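Local structure of succinyl-CoA ligase (ADP-forming) subunit alpha (Methanosaeta concilii, 6HXI) at residues L29-Y33 and A56-T60. The protein belongs to the succinyl-CoA ligase family, joining a CoA-binding Rossmann-like region to a helical citrate synthase-like domain, and binds coenzyme A. Residues are numbered along the deposited sequence.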
loop_
_atom_site.group_PDB
_atom_site.type_symbol
_atom_site.label_atom_id
_atom_site.label_comp_id
_atom_site.label_asym_id
_atom_site.label_seq_id
_atom_site.Cartn_x
_atom_site.Cartn_y
_atom_site.Cartn_z
ATOM N N LEU B 29 22.387 5.554 -37.147
ATOM C CA LEU B 29 22.912 6.655 -36.348
ATOM C C LEU B 29 24.421 6.562 -36.167
ATOM O O LEU B 29 25.112 7.586 -36.240
ATOM C CB LEU B 29 22.214 6.725 -34.982
ATOM C CG LEU B 29 20.742 7.073 -35.025
ATOM C CD1 LEU B 29 20.086 6.831 -33.668
ATOM C CD2 LEU B 29 20.540 8.509 -35.473
ATOM N N ASP B 30 24.934 5.337 -35.968
ATOM C CA ASP B 30 26.361 5.098 -35.785
ATOM C C ASP B 30 27.149 5.496 -37.040
ATOM O O ASP B 30 28.229 6.073 -36.930
ATOM C CB ASP B 30 26.608 3.622 -35.409
ATOM C CG ASP B 30 26.432 3.286 -33.938
ATOM O OD1 ASP B 30 26.183 4.214 -33.139
ATOM O OD2 ASP B 30 26.595 2.103 -33.579
ATOM N N PHE B 31 26.591 5.217 -38.218
ATOM C CA PHE B 31 27.196 5.560 -39.508
ATOM C C PHE B 31 27.219 7.082 -39.687
ATOM O O PHE B 31 28.246 7.631 -40.041
ATOM C CB PHE B 31 26.432 4.889 -40.660
ATOM C CG PHE B 31 27.092 5.053 -42.009
ATOM C CD1 PHE B 31 28.352 4.509 -42.261
ATOM C CD2 PHE B 31 26.462 5.756 -43.027
ATOM C CE1 PHE B 31 28.959 4.649 -43.522
ATOM C CE2 PHE B 31 27.080 5.909 -44.284
ATOM C CZ PHE B 31 28.316 5.345 -44.521
ATOM N N ASP B 32 26.106 7.755 -39.363
ATOM C CA ASP B 32 25.995 9.201 -39.432
ATOM C C ASP B 32 27.067 9.833 -38.545
ATOM O O ASP B 32 27.760 10.738 -38.986
ATOM C CB ASP B 32 24.593 9.657 -38.982
ATOM C CG ASP B 32 23.430 9.053 -39.739
ATOM O OD1 ASP B 32 23.611 8.695 -40.935
ATOM O OD2 ASP B 32 22.336 8.948 -39.150
ATOM N N TYR B 33 27.249 9.298 -37.325
ATOM C CA TYR B 33 28.269 9.767 -36.403
ATOM C C TYR B 33 29.723 9.638 -36.981
ATOM O O TYR B 33 30.444 10.638 -36.996
ATOM C CB TYR B 33 28.137 9.067 -35.041
ATOM C CG TYR B 33 29.103 9.609 -34.023
ATOM C CD1 TYR B 33 28.850 10.808 -33.367
ATOM C CD2 TYR B 33 30.285 8.939 -33.731
ATOM C CE1 TYR B 33 29.766 11.340 -32.454
ATOM C CE2 TYR B 33 31.201 9.450 -32.816
ATOM C CZ TYR B 33 30.940 10.656 -32.186
ATOM O OH TYR B 33 31.835 11.153 -31.280
ATOM N N ALA B 56 18.329 6.549 -28.464
ATOM C CA ALA B 56 19.462 5.891 -29.102
ATOM C C ALA B 56 20.719 6.728 -28.857
ATOM O O ALA B 56 20.633 7.835 -28.315
ATOM C CB ALA B 56 19.203 5.765 -30.597
ATOM N N PHE B 57 21.869 6.220 -29.279
ATOM C CA PHE B 57 23.142 6.921 -29.167
ATOM C C PHE B 57 23.492 7.714 -30.417
ATOM O O PHE B 57 23.234 7.276 -31.540
ATOM C CB PHE B 57 24.288 5.915 -28.968
ATOM C CG PHE B 57 24.487 5.392 -27.579
ATOM C CD1 PHE B 57 24.927 6.233 -26.557
ATOM C CD2 PHE B 57 24.245 4.058 -27.282
ATOM C CE1 PHE B 57 25.155 5.738 -25.277
ATOM C CE2 PHE B 57 24.473 3.565 -25.998
ATOM C CZ PHE B 57 24.918 4.414 -25.001
ATOM N N TRP B 58 24.208 8.826 -30.197
ATOM C CA TRP B 58 24.879 9.680 -31.172
ATOM C C TRP B 58 26.317 9.686 -30.636
ATOM O O TRP B 58 26.660 10.499 -29.790
ATOM C CB TRP B 58 24.280 11.095 -31.185
ATOM C CG TRP B 58 24.920 11.978 -32.214
ATOM C CD1 TRP B 58 25.822 12.980 -31.993
ATOM C CD2 TRP B 58 24.765 11.884 -33.633
ATOM N NE1 TRP B 58 26.205 13.544 -33.189
ATOM C CE2 TRP B 58 25.554 12.901 -34.212
ATOM C CE3 TRP B 58 23.995 11.068 -34.470
ATOM C CZ2 TRP B 58 25.613 13.106 -35.593
ATOM C CZ3 TRP B 58 24.034 11.283 -35.838
ATOM C CH2 TRP B 58 24.849 12.277 -36.390
ATOM N N GLY B 59 27.075 8.670 -30.998
ATOM C CA GLY B 59 28.423 8.459 -30.477
ATOM C C GLY B 59 28.311 7.851 -29.090
ATOM O O GLY B 59 27.929 6.687 -28.951
ATOM N N THR B 60 28.553 8.677 -28.068
ATOM C CA THR B 60 28.445 8.331 -26.653
ATOM C C THR B 60 27.333 9.160 -26.015
ATOM O O THR B 60 27.067 9.006 -24.830
ATOM C CB THR B 60 29.770 8.628 -25.903
ATOM O OG1 THR B 60 30.093 10.014 -25.994
ATOM C CG2 THR B 60 30.921 7.815 -26.399
HETATM O O HOH W 1 26.039 6.876 -32.810
#
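The ring of Y33 lies flat over G59, whose CA sits 3.5 Å from the ring centroid and almost exactly on its normal, a CH-pi contact. A CB on G59 would clash with this ring, and its positive phi (79°) also suits a glycine. The same ring turns its edge to the face of the W58 pyrrole ring in a T-shaped pair, with centroids 5.2 Å apart and planes at 86°. The indole also reaches back along the helix: W58 CZ3 lies 3.6 Å from D32 CB, while D32 OD2 is hydrogen-bonded to S41 OG. One turn earlier, L29 packs its CD1 against A56 CB at 3.4 Å, and L29 CB lies 3.6 Å from F57 O.

No direct hydrogen bond crosses between L29-Y33 and A56-T60. A water bridges them instead, donating to D30 OD1 (2.7 Å) and accepting from G59 N (2.8 Å), with a weak bond to F57 O. D30 OD2 forms a salt bridge with R350 of a second copy of this protein; the same arginine hydrogen-bonds G59 O, so the contact borders a subunit interface. G59 lies in the turn of beta hairpin 52-58/61-68, at the edge of the Rossmann-like region's mixed sheet. Segment 29-33 runs nearly parallel to strand 56-58 (9°, axes 8.0 Å apart at closest), flanking the strand edge where F57 N hydrogen-bonds Q26 of helix 22-34; antiparallel strand 61-68 pairs with the other edge through A56 and I63, while helix 158-163 touches D30 and F31.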